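Local coordinates for cell wall surface anchor family protein (Streptococcus pneumoniae, PDB 4OQ1) that serves as the ancillary pilin RrgC, a CnaB-domain protein that probably anchors the pilus to the pneumococcal cell wall, at residues 217-222 with 235-240; 26-31 with 127-132; 261-266 with 305-310; 120-125 with 142-147. The protein carries 3 engineered substitutions. One frame throughout, in Å; residues are numbered along the deposited sequence.

Interaction 1: 217-222 with 235-240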
loop_
_atom_site.group_PDB
_atom_site.type_symbol
_atom_site.label_atom_id
_atom_site.label_comp_id
_atom_site.label_asym_id
_atom_site.label_seq_id
_atom_site.Cartn_x
_atom_site.Cartn_y
_atom_site.Cartn_z
ATOM N N ASN A 217 -3.550 -7.551 14.411
ATOM C CA ASN A 217 -2.125 -7.205 14.495
ATOM C C ASN A 217 -1.564 -7.110 13.088
ATOM O O ASN A 217 -1.855 -7.957 12.227
ATOM C CB ASN A 217 -1.358 -8.256 15.252
ATOM C CG ASN A 217 -1.748 -8.287 16.711
ATOM O OD1 ASN A 217 -1.637 -7.290 17.383
ATOM N ND2 ASN A 217 -2.270 -9.426 17.180
ATOM N N TYR A 218 -0.840 -5.996 12.871
ATOM C CA TYR A 218 -0.298 -5.690 11.532
ATOM C C TYR A 218 1.182 -5.279 11.666
ATOM O O TYR A 218 1.633 -4.922 12.728
ATOM C CB TYR A 218 -1.111 -4.551 10.811
ATOM C CG TYR A 218 -2.510 -4.984 10.498
ATOM C CD1 TYR A 218 -3.523 -4.759 11.429
ATOM C CD2 TYR A 218 -2.807 -5.689 9.344
ATOM C CE1 TYR A 218 -4.794 -5.186 11.192
ATOM C CE2 TYR A 218 -4.088 -6.181 9.095
ATOM C CZ TYR A 218 -5.101 -5.897 10.024
ATOM O OH TYR A 218 -6.414 -6.308 9.761
ATOM N N ARG A 219 1.848 -5.241 10.510
ATOM C CA ARG A 219 3.251 -4.840 10.407
ATOM C C ARG A 219 3.435 -4.096 9.073
ATOM O O ARG A 219 3.009 -4.595 8.012
ATOM C CB ARG A 219 3.986 -6.114 10.418
ATOM C CG ARG A 219 5.462 -6.106 10.377
ATOM C CD ARG A 219 5.822 -7.555 10.772
ATOM N NE ARG A 219 5.735 -7.908 12.189
ATOM C CZ ARG A 219 5.887 -9.163 12.640
ATOM N NH1 ARG A 219 6.007 -10.160 11.809
ATOM N NH2 ARG A 219 5.817 -9.462 13.912
ATOM N N PHE A 220 4.038 -2.899 9.167
ATOM C CA PHE A 220 4.462 -2.161 8.008
ATOM C C PHE A 220 5.975 -2.458 7.758
ATOM O O PHE A 220 6.790 -2.219 8.643
ATOM C CB PHE A 220 4.241 -0.666 8.204
ATOM C CG PHE A 220 2.865 -0.217 8.057
ATOM C CD1 PHE A 220 2.436 0.351 6.873
ATOM C CD2 PHE A 220 2.003 -0.175 9.159
ATOM C CE1 PHE A 220 1.137 0.831 6.751
ATOM C CE2 PHE A 220 0.712 0.336 9.031
ATOM C CZ PHE A 220 0.285 0.819 7.828
ATOM N N LYS A 221 6.309 -3.045 6.598
ATOM C CA LYS A 221 7.662 -3.381 6.257
ATOM C C LYS A 221 8.251 -2.459 5.278
ATOM O O LYS A 221 7.671 -2.221 4.231
ATOM C CB LYS A 221 7.747 -4.806 5.681
ATOM C CG LYS A 221 6.946 -5.833 6.409
ATOM C CD LYS A 221 7.084 -7.182 5.714
ATOM C CE LYS A 221 8.467 -7.788 5.769
ATOM N NZ LYS A 221 8.713 -8.199 7.174
ATOM N N GLU A 222 9.412 -1.891 5.609
ATOM C CA GLU A 222 10.010 -0.832 4.752
ATOM C C GLU A 222 10.804 -1.415 3.570
ATOM O O GLU A 222 12.038 -1.408 3.565
ATOM C CB GLU A 222 10.892 0.099 5.572
ATOM C CG GLU A 222 11.350 1.288 4.798
ATOM C CD GLU A 222 11.967 2.391 5.676
ATOM O OE1 GLU A 222 11.904 2.305 6.896
ATOM O OE2 GLU A 222 12.584 3.298 5.078
ATOM N N ASP A 235 10.525 -3.630 10.106
ATOM C CA ASP A 235 9.144 -3.848 10.516
ATOM C C ASP A 235 8.718 -2.886 11.617
ATOM O O ASP A 235 9.444 -2.700 12.594
ATOM C CB ASP A 235 9.074 -5.304 11.083
ATOM C CG ASP A 235 9.203 -6.303 10.052
ATOM O OD1 ASP A 235 8.925 -5.954 8.873
ATOM O OD2 ASP A 235 9.550 -7.471 10.371
ATOM N N THR A 236 7.531 -2.276 11.475
ATOM C CA THR A 236 6.944 -1.483 12.543
ATOM C C THR A 236 5.529 -2.080 12.774
ATOM O O THR A 236 4.661 -2.086 11.888
ATOM C CB THR A 236 6.893 0.031 12.187
ATOM O OG1 THR A 236 8.217 0.513 11.990
ATOM C CG2 THR A 236 6.279 0.781 13.346
ATOM N N ASP A 237 5.302 -2.563 13.981
ATOM C CA ASP A 237 4.101 -3.293 14.346
ATOM C C ASP A 237 3.022 -2.359 14.762
ATOM O O ASP A 237 3.262 -1.258 15.275
ATOM C CB ASP A 237 4.429 -4.281 15.506
ATOM C CG ASP A 237 4.947 -5.617 14.992
ATOM O OD1 ASP A 237 5.514 -5.751 13.858
ATOM O OD2 ASP A 237 4.766 -6.586 15.743
ATOM N N VAL A 238 1.787 -2.759 14.550
ATOM C CA VAL A 238 0.698 -1.858 14.953
ATOM C C VAL A 238 -0.487 -2.783 15.248
ATOM O O VAL A 238 -0.592 -3.856 14.661
ATOM C CB VAL A 238 0.356 -0.788 13.891
ATOM C CG1 VAL A 238 -0.277 -1.384 12.720
ATOM C CG2 VAL A 238 -0.635 0.198 14.485
ATOM N N GLN A 239 -1.261 -2.420 16.272
ATOM C CA GLN A 239 -2.386 -3.230 16.756
ATOM C C GLN A 239 -3.629 -2.361 16.718
ATOM O O GLN A 239 -3.645 -1.208 17.237
ATOM C CB GLN A 239 -2.153 -3.749 18.154
ATOM C CG GLN A 239 -3.295 -4.679 18.657
ATOM C CD GLN A 239 -3.062 -5.218 20.082
ATOM O OE1 GLN A 239 -3.158 -4.500 21.079
ATOM N NE2 GLN A 239 -2.693 -6.466 20.153
ATOM N N LEU A 240 -4.641 -2.887 16.052
ATOM C CA LEU A 240 -5.946 -2.196 15.906
ATOM C C LEU A 240 -6.921 -2.964 16.786
ATOM O O LEU A 240 -7.159 -4.118 16.527
ATOM C CB LEU A 240 -6.419 -2.168 14.476
ATOM C CG LEU A 240 -5.365 -1.527 13.611
ATOM C CD1 LEU A 240 -5.925 -1.472 12.213
ATOM C CD2 LEU A 240 -5.076 -0.110 14.128
HETATM O O HOH W 1 0.904 -5.422 17.146
HETATM O O HOH W 2 8.987 0.045 9.519
HETATM O O HOH W 3 7.860 -10.078 8.837
#
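Strand 217-222 runs antiparallel to strand 235-240, with Tyr218–Val238 and Phe220–Thr236 as hydrogen-bonded pairs; Phe220 N to Thr236 O measures 2.9 Å. Salt bridges tie the Arg219 face together. Arg219 NE meets Asp237 OD1 at 2.7 Å, nearly straight (168°) and in the guanidinium plane, and Asp237 lies alongside it, pointing the same way. The syn lone pair of Asp235 OD1 takes Lys221 NZ at 2.8 Å. At the far end of this face Gln239 NE2 donates to a lone pair of Asn217 OD1 (3.1 Å). Arg219 has further partners in Asp176 and Ser178, which hold both terminal nitrogens. The other face is mainly apolar: Tyr218 CB packs on Val238 CG1 (3.8 Å), a methyl that also approaches the Phe220 ring at its edge, 4.2 Å from CE2. One polar face, and one apolar face whose Phe220 and Val238 pack on strands 150-157 and 246-254, fit a two-sheet sandwich, here the prealbumin-like fold of a CnaB domain.

Interaction 2: 26-31 with 127-132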
loop_
_atom_site.group_PDB
_atom_site.type_symbol
_atom_site.label_atom_id
_atom_site.label_comp_id
_atom_site.label_asym_id
_atom_site.label_seq_id
_atom_site.Cartn_x
_atom_site.Cartn_y
_atom_site.Cartn_z
ATOM N N GLU A 26 -48.767 -3.155 -8.977
ATOM C CA GLU A 26 -48.133 -4.472 -8.664
ATOM C C GLU A 26 -46.876 -4.855 -9.473
ATOM O O GLU A 26 -46.225 -5.850 -9.114
ATOM C CB GLU A 26 -49.138 -5.609 -8.744
ATOM C CG GLU A 26 -48.628 -6.842 -9.496
ATOM C CD GLU A 26 -49.585 -7.982 -9.419
ATOM O OE1 GLU A 26 -49.876 -8.419 -8.286
ATOM O OE2 GLU A 26 -50.041 -8.430 -10.490
ATOM N N ASP A 27 -46.516 -4.153 -10.549
ATOM C CA ASP A 27 -45.130 -4.370 -11.060
ATOM C C ASP A 27 -44.299 -3.082 -11.148
ATOM O O ASP A 27 -44.276 -2.356 -12.169
ATOM C CB ASP A 27 -45.102 -5.150 -12.365
ATOM C CG ASP A 27 -43.738 -5.706 -12.657
ATOM O OD1 ASP A 27 -43.433 -6.856 -12.258
ATOM O OD2 ASP A 27 -42.953 -4.949 -13.244
ATOM N N HIS A 28 -43.623 -2.793 -10.037
ATOM C CA HIS A 28 -42.842 -1.618 -9.949
ATOM C C HIS A 28 -41.356 -1.979 -9.975
ATOM O O HIS A 28 -40.907 -3.082 -9.544
ATOM C CB HIS A 28 -43.139 -0.835 -8.663
ATOM C CG HIS A 28 -44.511 -0.288 -8.593
ATOM N ND1 HIS A 28 -44.844 0.938 -9.124
ATOM C CD2 HIS A 28 -45.640 -0.781 -8.031
ATOM C CE1 HIS A 28 -46.128 1.165 -8.913
ATOM N NE2 HIS A 28 -46.629 0.143 -8.248
ATOM N N THR A 29 -40.624 -1.029 -10.473
ATOM C CA THR A 29 -39.173 -1.067 -10.411
ATOM C C THR A 29 -38.602 0.091 -9.539
ATOM O O THR A 29 -38.994 1.261 -9.665
ATOM C CB THR A 29 -38.547 -0.957 -11.811
ATOM O OG1 THR A 29 -39.014 -2.033 -12.630
ATOM C CG2 THR A 29 -37.054 -1.024 -11.705
ATOM N N LEU A 30 -37.657 -0.294 -8.673
ATOM C CA LEU A 30 -36.901 0.662 -7.854
ATOM C C LEU A 30 -35.436 0.742 -8.363
ATOM O O LEU A 30 -34.771 -0.230 -8.571
ATOM C CB LEU A 30 -36.913 0.230 -6.360
ATOM C CG LEU A 30 -36.024 1.064 -5.412
ATOM C CD1 LEU A 30 -36.443 2.459 -5.191
ATOM C CD2 LEU A 30 -35.896 0.269 -4.082
ATOM N N VAL A 31 -35.000 1.968 -8.588
ATOM C CA VAL A 31 -33.597 2.273 -8.984
ATOM C C VAL A 31 -32.861 2.842 -7.704
ATOM O O VAL A 31 -33.405 3.748 -7.017
ATOM C CB VAL A 31 -33.622 3.319 -10.169
ATOM C CG1 VAL A 31 -32.320 4.072 -10.333
ATOM C CG2 VAL A 31 -33.971 2.658 -11.499
ATOM N N PHE A 127 -39.131 3.099 1.268
ATOM C CA PHE A 127 -39.694 3.518 -0.005
ATOM C C PHE A 127 -41.181 3.109 -0.179
ATOM O O PHE A 127 -41.602 2.076 0.298
ATOM C CB PHE A 127 -38.793 3.046 -1.171
ATOM C CG PHE A 127 -38.733 1.571 -1.407
ATOM C CD1 PHE A 127 -39.621 0.948 -2.284
ATOM C CD2 PHE A 127 -37.851 0.792 -0.689
ATOM C CE1 PHE A 127 -39.544 -0.407 -2.570
ATOM C CE2 PHE A 127 -37.797 -0.589 -0.902
ATOM C CZ PHE A 127 -38.651 -1.192 -1.815
ATOM N N GLU A 128 -41.912 3.816 -1.061
ATOM C CA GLU A 128 -43.335 3.503 -1.184
ATOM C C GLU A 128 -43.639 3.372 -2.668
ATOM O O GLU A 128 -43.224 4.231 -3.454
ATOM C CB GLU A 128 -44.157 4.565 -0.496
ATOM C CG GLU A 128 -45.649 4.325 -0.684
ATOM C CD GLU A 128 -46.506 5.331 -0.013
ATOM O OE1 GLU A 128 -47.254 4.912 0.858
ATOM O OE2 GLU A 128 -46.432 6.535 -0.339
ATOM N N MET A 129 -44.244 2.219 -3.021
ATOM C CA MET A 129 -44.891 1.992 -4.328
ATOM C C MET A 129 -46.445 2.157 -4.269
ATOM O O MET A 129 -47.112 1.477 -3.555
ATOM C CB MET A 129 -44.515 0.571 -4.712
ATOM C CG MET A 129 -42.997 0.432 -4.917
ATOM S SD MET A 129 -42.381 1.593 -6.164
ATOM C CE MET A 129 -40.842 0.720 -6.541
ATOM N N THR A 130 -46.996 3.086 -5.038
ATOM C CA THR A 130 -48.447 3.174 -5.146
ATOM C C THR A 130 -48.871 3.081 -6.616
ATOM O O THR A 130 -48.027 3.108 -7.493
ATOM C CB THR A 130 -48.932 4.482 -4.543
ATOM O OG1 THR A 130 -48.578 5.549 -5.397
ATOM C CG2 THR A 130 -48.325 4.716 -3.232
ATOM N N ASP A 131 -50.175 2.934 -6.910
ATOM C CA ASP A 131 -50.591 2.894 -8.348
ATOM C C ASP A 131 -50.230 4.201 -9.036
ATOM O O ASP A 131 -50.268 4.239 -10.253
ATOM C CB ASP A 131 -52.108 2.598 -8.549
ATOM C CG ASP A 131 -52.457 1.105 -8.345
ATOM O OD1 ASP A 131 -51.524 0.315 -8.382
ATOM O OD2 ASP A 131 -53.651 0.720 -8.154
ATOM N N GLN A 132 -49.884 5.260 -8.285
ATOM C CA GLN A 132 -49.503 6.567 -8.876
ATOM C C GLN A 132 -48.021 6.813 -9.066
ATOM O O GLN A 132 -47.623 7.882 -9.533
ATOM C CB GLN A 132 -49.976 7.686 -7.974
ATOM C CG GLN A 132 -51.447 7.595 -7.580
ATOM C CD GLN A 132 -52.356 7.376 -8.767
ATOM O OE1 GLN A 132 -52.122 7.916 -9.856
ATOM N NE2 GLN A 132 -53.407 6.580 -8.569
#
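His28 and Leu30 face Met129 and Phe127 across the apolar interior that the N-terminal eight-stranded sheet wraps, curling so that strands 28-33 and 120-129, distant in its strand order, pack side chain against side chain. The segment axes come within 9.0 Å, and no hydrogen bond crosses between the two segments. One methyl, Leu30 CD2, stands over the centre of the Phe127 ring, 3.7 Å from its centroid and only 8° off the normal, a CH-pi contact shared by all six ring carbons. Met129 and His28 slide past each other in opposite directions. Met129 CB sits over the imidazole face, offset toward the rim, while SD lies oblique to it, 4.2 Å from the centroid. The Met129 chain bends at chi2 (-57°), which sets SD beside His28 CB, and the terminal CE reaches that same carbon at 3.5 Å. Farther along, His28 CE1 approaches Thr130 O at 3.1 Å, but the imidazole NE2 is bonded to Asn105, whose amide nitrogen also donates to Asp131. Edge strand 137-140 adds Leu137 against Leu30 and Met129, and Ile139 against Leu30 and Phe127; Ile103 of strand 98-103 touches Leu30 and Met129.

Interaction 3: 261-266 with 305-310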
loop_
_atom_site.group_PDB
_atom_site.type_symbol
_atom_site.label_atom_id
_atom_site.label_comp_id
_atom_site.label_asym_id
_atom_site.label_seq_id
_atom_site.Cartn_x
_atom_site.Cartn_y
_atom_site.Cartn_z
ATOM N N ASP A 261 39.386 8.537 -3.567
ATOM C CA ASP A 261 40.302 8.617 -4.727
ATOM C C ASP A 261 41.077 7.361 -4.731
ATOM O O ASP A 261 41.599 6.963 -3.710
ATOM C CB ASP A 261 41.284 9.733 -4.503
ATOM C CG ASP A 261 40.678 11.085 -4.788
ATOM O OD1 ASP A 261 40.017 11.265 -5.849
ATOM O OD2 ASP A 261 40.854 11.971 -3.920
ATOM N N PHE A 262 41.189 6.782 -5.896
ATOM C CA PHE A 262 41.984 5.599 -6.087
ATOM C C PHE A 262 43.130 5.809 -7.128
ATOM O O PHE A 262 43.041 6.617 -8.081
ATOM C CB PHE A 262 41.111 4.412 -6.566
ATOM C CG PHE A 262 40.028 4.012 -5.601
ATOM C CD1 PHE A 262 40.318 3.075 -4.596
ATOM C CD2 PHE A 262 38.787 4.438 -5.811
ATOM C CE1 PHE A 262 39.377 2.701 -3.710
ATOM C CE2 PHE A 262 37.790 4.047 -4.915
ATOM C CZ PHE A 262 38.113 3.193 -3.850
ATOM N N MET A 263 44.140 4.958 -6.976
ATOM C CA MET A 263 45.208 4.806 -8.012
ATOM C C MET A 263 45.637 3.341 -8.198
ATOM O O MET A 263 46.032 2.625 -7.214
ATOM C CB MET A 263 46.436 5.651 -7.660
ATOM C CG MET A 263 47.372 5.752 -8.853
ATOM S SD MET A 263 48.978 6.479 -8.448
ATOM C CE MET A 263 49.900 5.837 -9.808
ATOM N N LYS A 264 45.511 2.878 -9.439
ATOM C CA LYS A 264 45.823 1.505 -9.799
ATOM C C LYS A 264 47.265 1.415 -10.266
ATOM O O LYS A 264 47.655 2.045 -11.249
ATOM C CB LYS A 264 44.881 1.010 -10.897
ATOM C CG LYS A 264 45.084 -0.447 -11.279
ATOM C CD LYS A 264 44.565 -1.379 -10.197
ATOM C CE LYS A 264 44.733 -2.836 -10.595
ATOM N NZ LYS A 264 46.127 -3.314 -10.384
ATOM N N VAL A 265 48.054 0.630 -9.546
ATOM C CA VAL A 265 49.473 0.510 -9.825
ATOM C C VAL A 265 49.924 -0.902 -9.892
ATOM O O VAL A 265 49.219 -1.805 -9.490
ATOM C CB VAL A 265 50.410 1.163 -8.807
ATOM C CG1 VAL A 265 50.088 2.617 -8.617
ATOM C CG2 VAL A 265 50.355 0.466 -7.470
ATOM N N ASP A 266 51.109 -1.075 -10.498
ATOM C CA ASP A 266 51.798 -2.368 -10.463
ATOM C C ASP A 266 52.374 -2.445 -9.040
ATOM O O ASP A 266 53.048 -1.467 -8.508
ATOM C CB ASP A 266 52.939 -2.321 -11.521
ATOM C CG ASP A 266 53.766 -3.568 -11.563
ATOM O OD1 ASP A 266 54.276 -4.000 -10.503
ATOM O OD2 ASP A 266 54.028 -3.988 -12.699
ATOM N N ASP A 305 46.920 7.926 -15.859
ATOM C CA ASP A 305 47.727 8.055 -14.659
ATOM C C ASP A 305 47.399 7.050 -13.547
ATOM O O ASP A 305 47.761 7.244 -12.437
ATOM C CB ASP A 305 47.573 9.517 -14.144
ATOM C CG ASP A 305 46.115 9.902 -13.861
ATOM O OD1 ASP A 305 45.130 9.073 -14.065
ATOM O OD2 ASP A 305 45.940 11.063 -13.460
ATOM N N GLY A 306 46.691 5.978 -13.840
ATOM C CA GLY A 306 46.266 5.049 -12.795
ATOM C C GLY A 306 45.013 5.476 -12.041
ATOM O O GLY A 306 44.443 4.724 -11.312
ATOM N N ARG A 307 44.598 6.737 -12.164
ATOM C CA ARG A 307 43.558 7.285 -11.291
ATOM C C ARG A 307 42.077 7.044 -11.680
ATOM O O ARG A 307 41.680 7.030 -12.837
ATOM C CB ARG A 307 43.694 8.821 -11.109
ATOM C CG ARG A 307 44.955 9.340 -10.498
ATOM C CD ARG A 307 45.105 8.891 -9.054
ATOM N NE ARG A 307 44.208 9.649 -8.156
ATOM C CZ ARG A 307 44.549 10.763 -7.474
ATOM N NH1 ARG A 307 45.775 11.299 -7.530
ATOM N NH2 ARG A 307 43.661 11.326 -6.692
ATOM N N PHE A 308 41.288 6.924 -10.620
ATOM C CA PHE A 308 39.857 6.881 -10.679
ATOM C C PHE A 308 39.292 7.201 -9.307
ATOM O O PHE A 308 39.989 7.193 -8.296
ATOM C CB PHE A 308 39.355 5.547 -11.241
ATOM C CG PHE A 308 39.739 4.336 -10.399
ATOM C CD1 PHE A 308 40.980 3.775 -10.487
ATOM C CD2 PHE A 308 38.791 3.738 -9.553
ATOM C CE1 PHE A 308 41.274 2.685 -9.729
ATOM C CE2 PHE A 308 39.126 2.602 -8.808
ATOM C CZ PHE A 308 40.334 2.117 -8.914
ATOM N N ARG A 309 37.968 7.377 -9.262
ATOM C CA ARG A 309 37.346 8.043 -8.178
ATOM C C ARG A 309 35.845 7.662 -8.078
ATOM O O ARG A 309 35.255 7.363 -9.053
ATOM C CB ARG A 309 37.431 9.530 -8.518
ATOM C CG ARG A 309 37.205 10.428 -7.393
ATOM C CD ARG A 309 37.611 11.840 -7.809
ATOM N NE ARG A 309 37.523 12.661 -6.625
ATOM C CZ ARG A 309 36.474 13.407 -6.310
ATOM N NH1 ARG A 309 36.478 14.117 -5.187
ATOM N NH2 ARG A 309 35.435 13.467 -7.126
ATOM N N VAL A 310 35.341 7.643 -6.857
ATOM C CA VAL A 310 33.886 7.576 -6.569
ATOM C C VAL A 310 33.556 8.787 -5.664
ATOM O O VAL A 310 34.278 9.107 -4.712
ATOM C CB VAL A 310 33.477 6.263 -5.868
ATOM C CG1 VAL A 310 33.998 5.085 -6.636
ATOM C CG2 VAL A 310 34.026 6.199 -4.441
HETATM O O HOH W 4 41.458 9.782 -8.216
#
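Phe262 and Phe308 form the tight half of this antiparallel pairing. Phe262 CB presses onto one face of the Phe308 ring, 3.5 Å from its centroid, and approaches CZ at 3.4 Å. The two rings are nearly parallel, with planes 15° apart, yet slid so far that they barely overlap. Phe308 CG occupies the crowded position between backbone N and carbonyl carbon (chi1 62°), and the end of the side chain comes nearer to strand 261-266. Beneath them the backbones are joined by Phe262 N to Phe308 O (2.7 Å) and by its return bond, and Lys264 N reaches Gly306 O (2.8 Å) in the turn just before strand 307-310. Gly306 has positive phi, and a beta carbon there would clash with Lys264 O. On the buried side the Lys264 chain leads away from this pair, and its NZ is covalently linked to Asn354 CG, the intramolecular isopeptide bond characteristic of CnaB pilin domains. The opposite face, carrying Asp261, Arg307 and Arg309, is looser and wetter. Asp261 OD1 takes a weak bond from Arg309 NE (3.0 Å) and a long salt bridge from Arg307 NH2 (3.7 Å), lying at the edge of both guanidinium groups. A water joins Asp261 OD1, Arg307 NE and Phe308 O, and the Arg309 NH2 group turns to Glu311. Here Met263 CB rests on Arg307 CD, the two side chains crossing at about a right angle.

Interaction 4: 120-125 with 142-147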
loop_
_atom_site.group_PDB
_atom_site.type_symbol
_atom_site.label_atom_id
_atom_site.label_comp_id
_atom_site.label_asym_id
_atom_site.label_seq_id
_atom_site.Cartn_x
_atom_site.Cartn_y
_atom_site.Cartn_z
ATOM N N SER A 120 -20.062 -4.527 1.997
ATOM C CA SER A 120 -21.264 -4.227 2.754
ATOM C C SER A 120 -21.704 -2.822 2.382
ATOM O O SER A 120 -20.875 -1.911 2.352
ATOM C CB SER A 120 -20.947 -4.256 4.203
ATOM O OG SER A 120 -20.797 -5.607 4.583
ATOM N N TYR A 121 -22.990 -2.661 2.058
ATOM C CA TYR A 121 -23.565 -1.333 1.826
ATOM C C TYR A 121 -24.863 -1.246 2.599
ATOM O O TYR A 121 -25.970 -1.386 2.030
ATOM C CB TYR A 121 -23.762 -1.082 0.390
ATOM C CG TYR A 121 -23.986 0.361 0.102
ATOM C CD1 TYR A 121 -22.975 1.123 -0.527
ATOM C CD2 TYR A 121 -25.148 0.999 0.450
ATOM C CE1 TYR A 121 -23.151 2.469 -0.748
ATOM C CE2 TYR A 121 -25.359 2.336 0.213
ATOM C CZ TYR A 121 -24.358 3.080 -0.387
ATOM O OH TYR A 121 -24.579 4.447 -0.670
ATOM N N PRO A 122 -24.738 -1.000 3.898
ATOM C CA PRO A 122 -25.867 -0.752 4.774
ATOM C C PRO A 122 -26.507 0.563 4.478
ATOM O O PRO A 122 -25.846 1.537 4.211
ATOM C CB PRO A 122 -25.263 -0.803 6.163
ATOM C CG PRO A 122 -23.828 -0.557 5.956
ATOM C CD PRO A 122 -23.455 -0.980 4.613
ATOM N N ALA A 123 -27.826 0.578 4.613
ATOM C CA ALA A 123 -28.642 1.696 4.270
ATOM C C ALA A 123 -30.077 1.511 4.850
ATOM O O ALA A 123 -30.763 0.577 4.532
ATOM C CB ALA A 123 -28.690 1.841 2.769
ATOM N N GLU A 124 -30.516 2.460 5.632
ATOM C CA GLU A 124 -31.777 2.423 6.250
ATOM C C GLU A 124 -32.696 3.449 5.716
ATOM O O GLU A 124 -32.462 4.648 5.963
ATOM C CB GLU A 124 -31.609 2.633 7.696
ATOM C CG GLU A 124 -30.794 1.448 8.291
ATOM C CD GLU A 124 -30.460 1.625 9.800
ATOM O OE1 GLU A 124 -30.962 2.560 10.437
ATOM O OE2 GLU A 124 -29.692 0.783 10.309
ATOM N N PHE A 125 -33.735 2.982 5.008
ATOM C CA PHE A 125 -34.690 3.923 4.460
ATOM C C PHE A 125 -36.030 3.254 4.211
ATOM O O PHE A 125 -36.156 1.990 4.229
ATOM C CB PHE A 125 -34.159 4.558 3.166
ATOM C CG PHE A 125 -33.795 3.565 2.100
ATOM C CD1 PHE A 125 -32.588 2.868 2.091
ATOM C CD2 PHE A 125 -34.690 3.295 1.083
ATOM C CE1 PHE A 125 -32.339 1.936 1.114
ATOM C CE2 PHE A 125 -34.416 2.389 0.104
ATOM C CZ PHE A 125 -33.225 1.738 0.087
ATOM N N LYS A 142 -28.125 6.565 1.217
ATOM C CA LYS A 142 -27.020 7.035 1.975
ATOM C C LYS A 142 -26.496 5.819 2.655
ATOM O O LYS A 142 -27.253 5.013 3.147
ATOM C CB LYS A 142 -27.425 8.053 3.029
ATOM C CG LYS A 142 -26.294 8.393 3.992
ATOM C CD LYS A 142 -26.588 9.760 4.574
ATOM C CE LYS A 142 -25.303 10.383 5.145
ATOM N NZ LYS A 142 -24.950 9.596 6.304
ATOM N N LYS A 143 -25.187 5.667 2.611
ATOM C CA LYS A 143 -24.550 4.524 3.305
ATOM C C LYS A 143 -24.548 4.812 4.807
ATOM O O LYS A 143 -24.212 5.877 5.264
ATOM C CB LYS A 143 -23.118 4.271 2.755
ATOM C CG LYS A 143 -22.493 2.959 3.236
ATOM C CD LYS A 143 -21.012 2.866 2.824
ATOM C CE LYS A 143 -20.474 1.511 3.273
ATOM N NZ LYS A 143 -19.173 1.234 2.622
ATOM N N THR A 144 -24.862 3.789 5.561
ATOM C CA THR A 144 -24.824 3.824 6.996
ATOM C C THR A 144 -23.673 2.936 7.602
ATOM O O THR A 144 -22.999 2.241 6.919
ATOM C CB THR A 144 -26.212 3.430 7.560
ATOM O OG1 THR A 144 -26.179 3.518 8.958
ATOM C CG2 THR A 144 -26.515 2.094 7.215
ATOM N N ASP A 145 -23.482 3.029 8.899
ATOM C CA ASP A 145 -22.516 2.208 9.626
ATOM C C ASP A 145 -21.105 2.474 9.188
ATOM O O ASP A 145 -20.400 1.563 8.868
ATOM C CB ASP A 145 -22.812 0.743 9.367
ATOM C CG ASP A 145 -23.941 0.186 10.248
ATOM O OD1 ASP A 145 -24.578 0.938 11.020
ATOM O OD2 ASP A 145 -24.169 -1.029 10.186
ATOM N N THR A 146 -20.718 3.748 9.163
ATOM C CA THR A 146 -19.477 4.195 8.520
ATOM C C THR A 146 -18.174 4.209 9.337
ATOM O O THR A 146 -17.109 4.465 8.778
ATOM C CB THR A 146 -19.658 5.591 7.888
ATOM O OG1 THR A 146 -20.330 6.454 8.812
ATOM C CG2 THR A 146 -20.472 5.494 6.607
ATOM N N MET A 147 -18.239 3.943 10.639
ATOM C CA MET A 147 -17.027 3.973 11.461
ATOM C C MET A 147 -16.063 2.894 10.981
ATOM O O MET A 147 -16.497 1.800 10.620
ATOM C CB MET A 147 -17.370 3.761 12.935
ATOM C CG MET A 147 -17.837 5.018 13.651
ATOM S SD MET A 147 -16.688 6.394 13.462
ATOM C CE MET A 147 -15.433 5.955 14.661
HETATM O O HOH W 5 -19.595 0.141 0.403
HETATM O O HOH W 6 -29.461 5.148 4.469
#
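Tyr121 and Pro122 of strand 120-129 meet Lys143 and Thr144 in the linker that leaves the N-terminal sheet after strand 137-140 and leads to strand 150-157 of the next one. One direct hydrogen bond joins the segments: Thr144 N to Pro122 O at 2.8 Å, almost straight (172°), with the N-H arriving from above the carbonyl plane. The carbonyl also receives a CA-H contact from Lys143. Lys143 lays its aliphatic chain across one face of the Tyr121 ring, CG 4.0 Å from the centroid and over the centre, and CB 3.6 Å from CZ. CG is anti to the backbone N (chi1 -169°) and the rest of the chain extended; NZ comes close to a water that donates to Ser120 O, at a separation short enough to be doubtful in detail. Thr144 CG2 is pressed against Pro122 CB at 3.3 Å, tighter than usual, and Asp145 CB touches the proline CG. Another water donates to Lys142 O and accepts a weak bond from Glu124 N. The Tyr121 hydroxyl bonds Ala141 O and the backbone N of Glu35, whose carboxylate accepts from Lys143 N. Between the segments, one direct backbone bond and apolar contacts hold the linker, and the Lys143 ammonium is probably left to water rather than a counter-charge in either segment.

In the fold
From the N terminus, interaction 2 opens at 26-31 on the strand that begins the first sheet. Interaction 4 opens at 120-125, before 127-132 closes interaction 2 on the same strand 120-129. The loop segment 142-147 then closes interaction 4; the two cross, their centres about 22 Å apart. Interaction 2 joins strands distant in the sheet's order, closing a long loop, whereas interaction 4 fastens the outgoing linker to that sheet. Interactions 1 and 3 follow in series, each within its own prealbumin-like domain, closing loops of 12 and 38 residues. None nest. Interactions 2 and 3, with centres about 87 Å apart, lie on opposite sides of the elongated chain's centre.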